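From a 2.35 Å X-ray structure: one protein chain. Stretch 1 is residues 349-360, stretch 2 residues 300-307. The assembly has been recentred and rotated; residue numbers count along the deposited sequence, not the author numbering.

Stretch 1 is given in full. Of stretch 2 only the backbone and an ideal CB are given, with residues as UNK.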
ATOM      1  N   ASP A 349     -23.460  12.162   1.868  1.00 42.34           N
ATOM      2  CA  ASP A 349     -22.695  10.957   1.837  1.00 42.18           C
ATOM      3  C   ASP A 349     -21.571  11.013   0.790  1.00 42.10           C
ATOM      4  O   ASP A 349     -21.783  11.506  -0.325  1.00 42.18           O
ATOM      5  CB  ASP A 349     -23.649   9.799   1.552  1.00 43.52           C
ATOM      6  CG  ASP A 349     -24.600   9.502   2.735  1.00 45.80           C
ATOM      7  OD1 ASP A 349     -24.347   9.963   3.893  1.00 46.80           O
ATOM      8  OD2 ASP A 349     -25.590   8.754   2.516  1.00 51.47           O
ATOM      9  N   LYS A 350     -20.371  10.565   1.168  1.00 40.53           N
ATOM     10  CA  LYS A 350     -19.366  10.158   0.190  1.00 41.90           C
ATOM     11  C   LYS A 350     -19.481   8.617   0.121  1.00 41.68           C
ATOM     12  O   LYS A 350     -19.219   7.921   1.108  1.00 41.35           O
ATOM     13  CB  LYS A 350     -17.930  10.614   0.571  1.00 41.55           C
ATOM     14  CG  LYS A 350     -17.684  12.151   0.503  1.00 44.65           C
ATOM     15  CD  LYS A 350     -16.335  12.634   1.151  1.00 48.22           C
ATOM     16  CE  LYS A 350     -16.492  14.106   1.695  1.00 49.63           C
ATOM     17  NZ  LYS A 350     -15.234  14.884   1.873  1.00 48.94           N
ATOM     18  N   VAL A 351     -19.959   8.118  -1.013  1.00 42.27           N
ATOM     19  CA  VAL A 351     -20.120   6.692  -1.287  1.00 42.91           C
ATOM     20  C   VAL A 351     -18.877   6.242  -2.041  1.00 43.37           C
ATOM     21  O   VAL A 351     -18.617   6.766  -3.128  1.00 44.72           O
ATOM     22  CB  VAL A 351     -21.380   6.412  -2.214  1.00 44.93           C
ATOM     23  CG1 VAL A 351     -21.488   4.927  -2.599  1.00 42.67           C
ATOM     24  CG2 VAL A 351     -22.712   6.926  -1.563  1.00 43.12           C
ATOM     25  N   PHE A 352     -18.131   5.292  -1.479  1.00 42.20           N
ATOM     26  CA  PHE A 352     -16.947   4.705  -2.123  1.00 42.09           C
ATOM     27  C   PHE A 352     -17.344   3.530  -3.027  1.00 43.37           C
ATOM     28  O   PHE A 352     -17.511   2.394  -2.555  1.00 43.60           O
ATOM     29  CB  PHE A 352     -15.971   4.226  -1.032  1.00 41.89           C
ATOM     30  CG  PHE A 352     -15.476   5.348  -0.147  1.00 41.81           C
ATOM     31  CD1 PHE A 352     -14.321   6.047  -0.468  1.00 42.58           C
ATOM     32  CD2 PHE A 352     -16.222   5.759   0.955  1.00 42.65           C
ATOM     33  CE1 PHE A 352     -13.899   7.110   0.325  1.00 44.50           C
ATOM     34  CE2 PHE A 352     -15.809   6.823   1.745  1.00 42.33           C
ATOM     35  CZ  PHE A 352     -14.648   7.480   1.454  1.00 42.46           C
ATOM     36  N   LEU A 353     -17.467   3.805  -4.327  1.00 43.87           N
ATOM     37  CA  LEU A 353     -18.052   2.869  -5.286  1.00 44.98           C
ATOM     38  C   LEU A 353     -17.183   1.658  -5.517  1.00 44.23           C
ATOM     39  O   LEU A 353     -17.695   0.561  -5.759  1.00 43.34           O
ATOM     40  CB  LEU A 353     -18.268   3.534  -6.667  1.00 46.57           C
ATOM     41  CG  LEU A 353     -19.490   4.378  -7.059  1.00 48.22           C
ATOM     42  CD1 LEU A 353     -20.402   4.842  -5.910  1.00 48.75           C
ATOM     43  CD2 LEU A 353     -18.960   5.579  -7.844  1.00 48.91           C
ATOM     44  N   ASN A 354     -15.873   1.872  -5.494  1.00 43.06           N
ATOM     45  CA  ASN A 354     -14.942   0.783  -5.737  1.00 43.33           C
ATOM     46  C   ASN A 354     -14.830  -0.137  -4.543  1.00 41.49           C
ATOM     47  O   ASN A 354     -14.861  -1.335  -4.696  1.00 43.24           O
ATOM     48  CB  ASN A 354     -13.592   1.297  -6.257  1.00 43.48           C
ATOM     49  CG  ASN A 354     -13.706   1.843  -7.731  1.00 47.57           C
ATOM     50  OD1 ASN A 354     -12.927   2.706  -8.172  1.00 47.76           O
ATOM     51  ND2 ASN A 354     -14.720   1.365  -8.453  1.00 49.51           N
ATOM     52  N   MET A 355     -14.792   0.406  -3.349  1.00 39.59           N
ATOM     53  CA  MET A 355     -14.834  -0.427  -2.169  1.00 38.17           C
ATOM     54  C   MET A 355     -16.151  -1.144  -2.121  1.00 38.46           C
ATOM     55  O   MET A 355     -16.183  -2.347  -1.797  1.00 39.38           O
ATOM     56  CB  MET A 355     -14.674   0.392  -0.886  1.00 36.73           C
ATOM     57  CG  MET A 355     -14.529  -0.447   0.346  1.00 37.29           C
ATOM     58  SD  MET A 355     -13.114  -1.595   0.211  1.00 42.70           S
ATOM     59  CE  MET A 355     -11.857  -0.569   0.987  1.00 38.03           C
ATOM     60  N   THR A 356     -17.222  -0.407  -2.436  1.00 37.49           N
ATOM     61  CA  THR A 356     -18.575  -0.940  -2.468  1.00 37.25           C
ATOM     62  C   THR A 356     -18.659  -2.136  -3.401  1.00 38.13           C
ATOM     63  O   THR A 356     -19.069  -3.232  -2.960  1.00 38.38           O
ATOM     64  CB  THR A 356     -19.632   0.159  -2.807  1.00 37.45           C
ATOM     65  OG1 THR A 356     -19.723   1.074  -1.697  1.00 38.00           O
ATOM     66  CG2 THR A 356     -21.057  -0.482  -3.076  1.00 35.45           C
ATOM     67  N   GLY A 357     -18.244  -1.956  -4.660  1.00 38.47           N
ATOM     68  CA  GLY A 357     -18.208  -3.078  -5.648  1.00 39.41           C
ATOM     69  C   GLY A 357     -17.250  -4.222  -5.258  1.00 38.79           C
ATOM     70  O   GLY A 357     -17.525  -5.386  -5.467  1.00 39.79           O
ATOM     71  N   LEU A 358     -16.110  -3.910  -4.655  1.00 37.92           N
ATOM     72  CA  LEU A 358     -15.161  -4.961  -4.301  1.00 36.66           C
ATOM     73  C   LEU A 358     -15.731  -5.834  -3.180  1.00 35.60           C
ATOM     74  O   LEU A 358     -15.728  -7.045  -3.259  1.00 35.83           O
ATOM     75  CB  LEU A 358     -13.840  -4.336  -3.876  1.00 36.30           C
ATOM     76  CG  LEU A 358     -12.715  -5.313  -3.384  1.00 36.45           C
ATOM     77  CD1 LEU A 358     -12.408  -6.298  -4.494  1.00 34.53           C
ATOM     78  CD2 LEU A 358     -11.477  -4.472  -3.015  1.00 34.38           C
ATOM     79  N   LEU A 359     -16.235  -5.213  -2.131  1.00 35.02           N
ATOM     80  CA  LEU A 359     -16.766  -5.976  -1.009  1.00 35.07           C
ATOM     81  C   LEU A 359     -17.977  -6.831  -1.443  1.00 36.14           C
ATOM     82  O   LEU A 359     -18.097  -7.991  -1.038  1.00 38.27           O
ATOM     83  CB  LEU A 359     -17.081  -5.052   0.172  1.00 33.85           C
ATOM     84  CG  LEU A 359     -15.952  -4.289   0.915  1.00 31.89           C
ATOM     85  CD1 LEU A 359     -16.528  -3.522   2.121  1.00 27.96           C
ATOM     86  CD2 LEU A 359     -14.851  -5.174   1.415  1.00 34.02           C
ATOM     87  N   GLY A 360     -18.838  -6.292  -2.297  1.00 36.70           N
ATOM     88  CA  GLY A 360     -19.912  -7.047  -2.905  1.00 37.61           C
ATOM     89  C   GLY A 360     -19.429  -8.260  -3.687  1.00 39.43           C
ATOM     90  O   GLY A 360     -20.085  -9.347  -3.676  1.00 40.97           O
ATOM     91  N   UNK A 300     -25.851  -1.921   2.165  1.00 47.27           N
ATOM     92  CA  UNK A 300     -25.613  -2.314   0.757  1.00 48.08           C
ATOM     93  C   UNK A 300     -24.760  -1.291  -0.028  1.00 47.69           C
ATOM     94  O   UNK A 300     -24.655  -1.344  -1.258  1.00 47.65           O
ATOM     95  CB  UNK A 300     -26.955  -2.499   0.046  1.00 48.08           C
ATOM     96  N   UNK A 301     -24.131  -0.387   0.726  1.00 46.81           N
ATOM     97  CA  UNK A 301     -23.247   0.657   0.226  1.00 46.96           C
ATOM     98  C   UNK A 301     -22.164   0.914   1.281  1.00 44.74           C
ATOM     99  O   UNK A 301     -22.420   0.845   2.512  1.00 44.47           O
ATOM    100  CB  UNK A 301     -24.026   1.935  -0.093  1.00 46.96           C
ATOM    101  N   UNK A 302     -20.972   1.277   0.823  1.00 43.00           N
ATOM    102  CA  UNK A 302     -19.934   1.724   1.748  1.00 40.01           C
ATOM    103  C   UNK A 302     -19.742   3.240   1.577  1.00 40.02           C
ATOM    104  O   UNK A 302     -19.390   3.724   0.503  1.00 40.39           O
ATOM    105  CB  UNK A 302     -18.623   0.973   1.506  1.00 40.01           C
ATOM    106  N   UNK A 303     -19.986   3.980   2.646  1.00 39.60           N
ATOM    107  CA  UNK A 303     -20.009   5.423   2.562  1.00 39.91           C
ATOM    108  C   UNK A 303     -19.689   6.080   3.924  1.00 39.21           C
ATOM    109  O   UNK A 303     -19.858   5.440   4.978  1.00 40.09           O
ATOM    110  CB  UNK A 303     -21.376   5.886   2.054  1.00 39.91           C
ATOM    111  N   UNK A 304     -19.231   7.332   3.885  1.00 38.88           N
ATOM    112  CA  UNK A 304     -19.068   8.177   5.092  1.00 38.95           C
ATOM    113  C   UNK A 304     -20.098   9.285   5.067  1.00 38.99           C
ATOM    114  O   UNK A 304     -20.303   9.870   4.034  1.00 40.21           O
ATOM    115  CB  UNK A 304     -17.659   8.767   5.177  1.00 38.95           C
ATOM    116  N   UNK A 305     -20.740   9.583   6.184  1.00 39.22           N
ATOM    117  CA  UNK A 305     -21.717  10.674   6.214  1.00 41.06           C
ATOM    118  C   UNK A 305     -21.042  11.903   6.800  1.00 40.00           C
ATOM    119  O   UNK A 305     -20.309  11.790   7.752  1.00 40.26           O
ATOM    120  CB  UNK A 305     -22.958  10.293   7.024  1.00 41.06           C
ATOM    121  N   UNK A 306     -21.296  13.065   6.211  1.00 40.46           N
ATOM    122  CA  UNK A 306     -20.780  14.368   6.683  1.00 39.76           C
ATOM    123  C   UNK A 306     -21.910  15.290   7.004  1.00 40.35           C
ATOM    124  O   UNK A 306     -22.944  15.203   6.335  1.00 41.36           O
ATOM    125  CB  UNK A 306     -19.866  15.017   5.642  1.00 39.76           C
ATOM    126  N   UNK A 307     -21.752  16.146   8.015  1.00 39.61           N
ATOM    127  CA  UNK A 307     -22.807  17.106   8.347  1.00 41.44           C
ATOM    128  C   UNK A 307     -22.249  18.488   8.639  1.00 40.91           C
ATOM    129  O   UNK A 307     -21.273  18.627   9.327  1.00 41.96           O
ATOM    130  CB  UNK A 307     -23.612  16.612   9.551  1.00 41.44           C
TER

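Position 300 has a positive phi of 69°, a region glycine, asparagine or aspartate enters most readily, and its CB points away from stretch 1 with nothing of it within 5.5 Å. The residue is His300; its carbonyl O lies 4.1 Å from Thr356 CG2.

At 301 the CB points sideways, 4.7 Å from both Val351 CG1 and Thr356 OG1. A long chain could lay its methylenes along the valine and keep a polar end. Lys301 does so, its CD 4.1 Å from Val351 CG1.

Position 302 is held by its backbone: its N donates to Thr356 OG1 (2.8 Å), and its O accepts from Phe352 N (2.8 Å). The threonine hydroxyl OG1 also donates to Phe352 O (2.7 Å), so it links the start of the helix to this segment. The CB points sideways, past that hydroxyl (ideal CB to Thr356 OG1 3.4 Å), leaving its branches within reach of the apolar side chains of Met355 and Leu359; a compact branched aliphatic such as valine or isoleucine suits. Val302 fits, with CG1 4.2 Å from Met355 CG and CG2 3.8 Å from Leu359 CD1.

Position 303 forms a non-hydrogen-bonded antiparallel pair with Val351, and its CB shares a sheet face with Val351 and Asp349. That CB is tight, 3.1 Å from Lys350 O. Extended angles (-155/157) favour beta-branched or aromatic residues, and the neighbours call for an apolar base that tolerates a carboxylate. In Tyr303 the CB lies 4.0 Å from Val351 CG2, and Asp349 OD2 sits over one face of the ring.

At 304 the backbone makes both hydrogen bonds of its pair with Lys350: N to Lys350 O (2.8 Å) and Lys350 N to O (2.9 Å). The CB is 4.4 Å from Phe352 CE2, so an aliphatic stem is suitable, and stretch 1 sets no evident demand on the chain's end. Lys304 sets CG 3.8 Å from Phe352 CE2, at the ring edge, and its end leads away.

Position 305 pairs with Asp349, and its ideal CB lies 3.4 Å from Asp349 OD1. A short donor is the natural choice: serine or threonine, the latter favoured by the strand. Thr305 OG1 donates to Asp349 OD1 at 2.5 Å.

At 306 the CB points toward stretch 1, 5.3 Å from Lys350 CE. A large flat side chain could cover that extended lysine, and an acid could meet its charge. Phe306 takes the first course: Lys350 CE lies 3.6 Å from the ring centroid, over the face, and Lys350 NZ makes a cation-pi contact at 4.2 Å.

Position 307 is out of reach, leaving strand propensity as guide; Thr307 satisfies it.

Stretch 2 300-307: HKVYKTFT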
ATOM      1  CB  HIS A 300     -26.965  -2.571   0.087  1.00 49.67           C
ATOM      2  CG  HIS A 300     -27.951  -3.279   0.975  1.00 51.15           C
ATOM      3  ND1 HIS A 300     -27.710  -4.528   1.514  1.00 51.52           N
ATOM      4  CD2 HIS A 300     -29.181  -2.912   1.422  1.00 52.32           C
ATOM      5  CE1 HIS A 300     -28.749  -4.906   2.239  1.00 51.40           C
ATOM      6  NE2 HIS A 300     -29.662  -3.952   2.188  1.00 53.40           N
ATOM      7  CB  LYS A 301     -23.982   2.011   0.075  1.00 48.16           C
ATOM      8  CG  LYS A 301     -25.090   2.092  -0.913  1.00 53.96           C
ATOM      9  CD  LYS A 301     -24.604   2.293  -2.372  1.00 60.76           C
ATOM     10  CE  LYS A 301     -25.760   2.624  -3.336  1.00 63.90           C
ATOM     11  NZ  LYS A 301     -25.236   3.433  -4.496  1.00 67.48           N
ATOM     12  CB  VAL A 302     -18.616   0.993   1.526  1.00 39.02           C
ATOM     13  CG1 VAL A 302     -17.502   1.635   2.409  1.00 33.98           C
ATOM     14  CG2 VAL A 302     -18.787  -0.456   1.801  1.00 35.33           C
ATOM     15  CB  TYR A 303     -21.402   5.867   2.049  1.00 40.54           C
ATOM     16  CG  TYR A 303     -22.554   5.576   2.990  1.00 40.30           C
ATOM     17  CD1 TYR A 303     -23.315   4.432   2.853  1.00 44.16           C
ATOM     18  CD2 TYR A 303     -22.907   6.472   4.004  1.00 41.58           C
ATOM     19  CE1 TYR A 303     -24.379   4.153   3.716  1.00 44.23           C
ATOM     20  CE2 TYR A 303     -23.980   6.195   4.868  1.00 40.61           C
ATOM     21  CZ  TYR A 303     -24.692   5.035   4.704  1.00 43.18           C
ATOM     22  OH  TYR A 303     -25.752   4.753   5.517  1.00 50.75           O
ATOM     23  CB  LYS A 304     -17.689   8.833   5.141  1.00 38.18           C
ATOM     24  CG  LYS A 304     -16.518   7.887   5.284  1.00 40.03           C
ATOM     25  CD  LYS A 304     -15.302   8.597   5.926  1.00 40.88           C
ATOM     26  CE  LYS A 304     -13.962   8.062   5.462  1.00 40.03           C
ATOM     27  NZ  LYS A 304     -12.936   8.635   6.282  1.00 32.56           N
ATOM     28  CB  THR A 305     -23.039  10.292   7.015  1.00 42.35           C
ATOM     29  OG1 THR A 305     -23.788   9.287   6.286  1.00 46.51           O
ATOM     30  CG2 THR A 305     -23.962  11.515   7.230  1.00 41.83           C
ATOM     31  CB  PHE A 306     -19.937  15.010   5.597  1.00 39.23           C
ATOM     32  CG  PHE A 306     -18.687  14.278   5.354  1.00 38.54           C
ATOM     33  CD1 PHE A 306     -18.689  13.125   4.608  1.00 41.16           C
ATOM     34  CD2 PHE A 306     -17.517  14.693   5.908  1.00 38.49           C
ATOM     35  CE1 PHE A 306     -17.524  12.420   4.411  1.00 41.05           C
ATOM     36  CE2 PHE A 306     -16.354  14.004   5.683  1.00 38.73           C
ATOM     37  CZ  PHE A 306     -16.358  12.866   4.961  1.00 38.86           C
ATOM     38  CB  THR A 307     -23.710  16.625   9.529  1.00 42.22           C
ATOM     39  OG1 THR A 307     -24.758  17.593   9.773  1.00 45.77           O
ATOM     40  CG2 THR A 307     -22.920  16.442  10.815  1.00 41.88           C
TER
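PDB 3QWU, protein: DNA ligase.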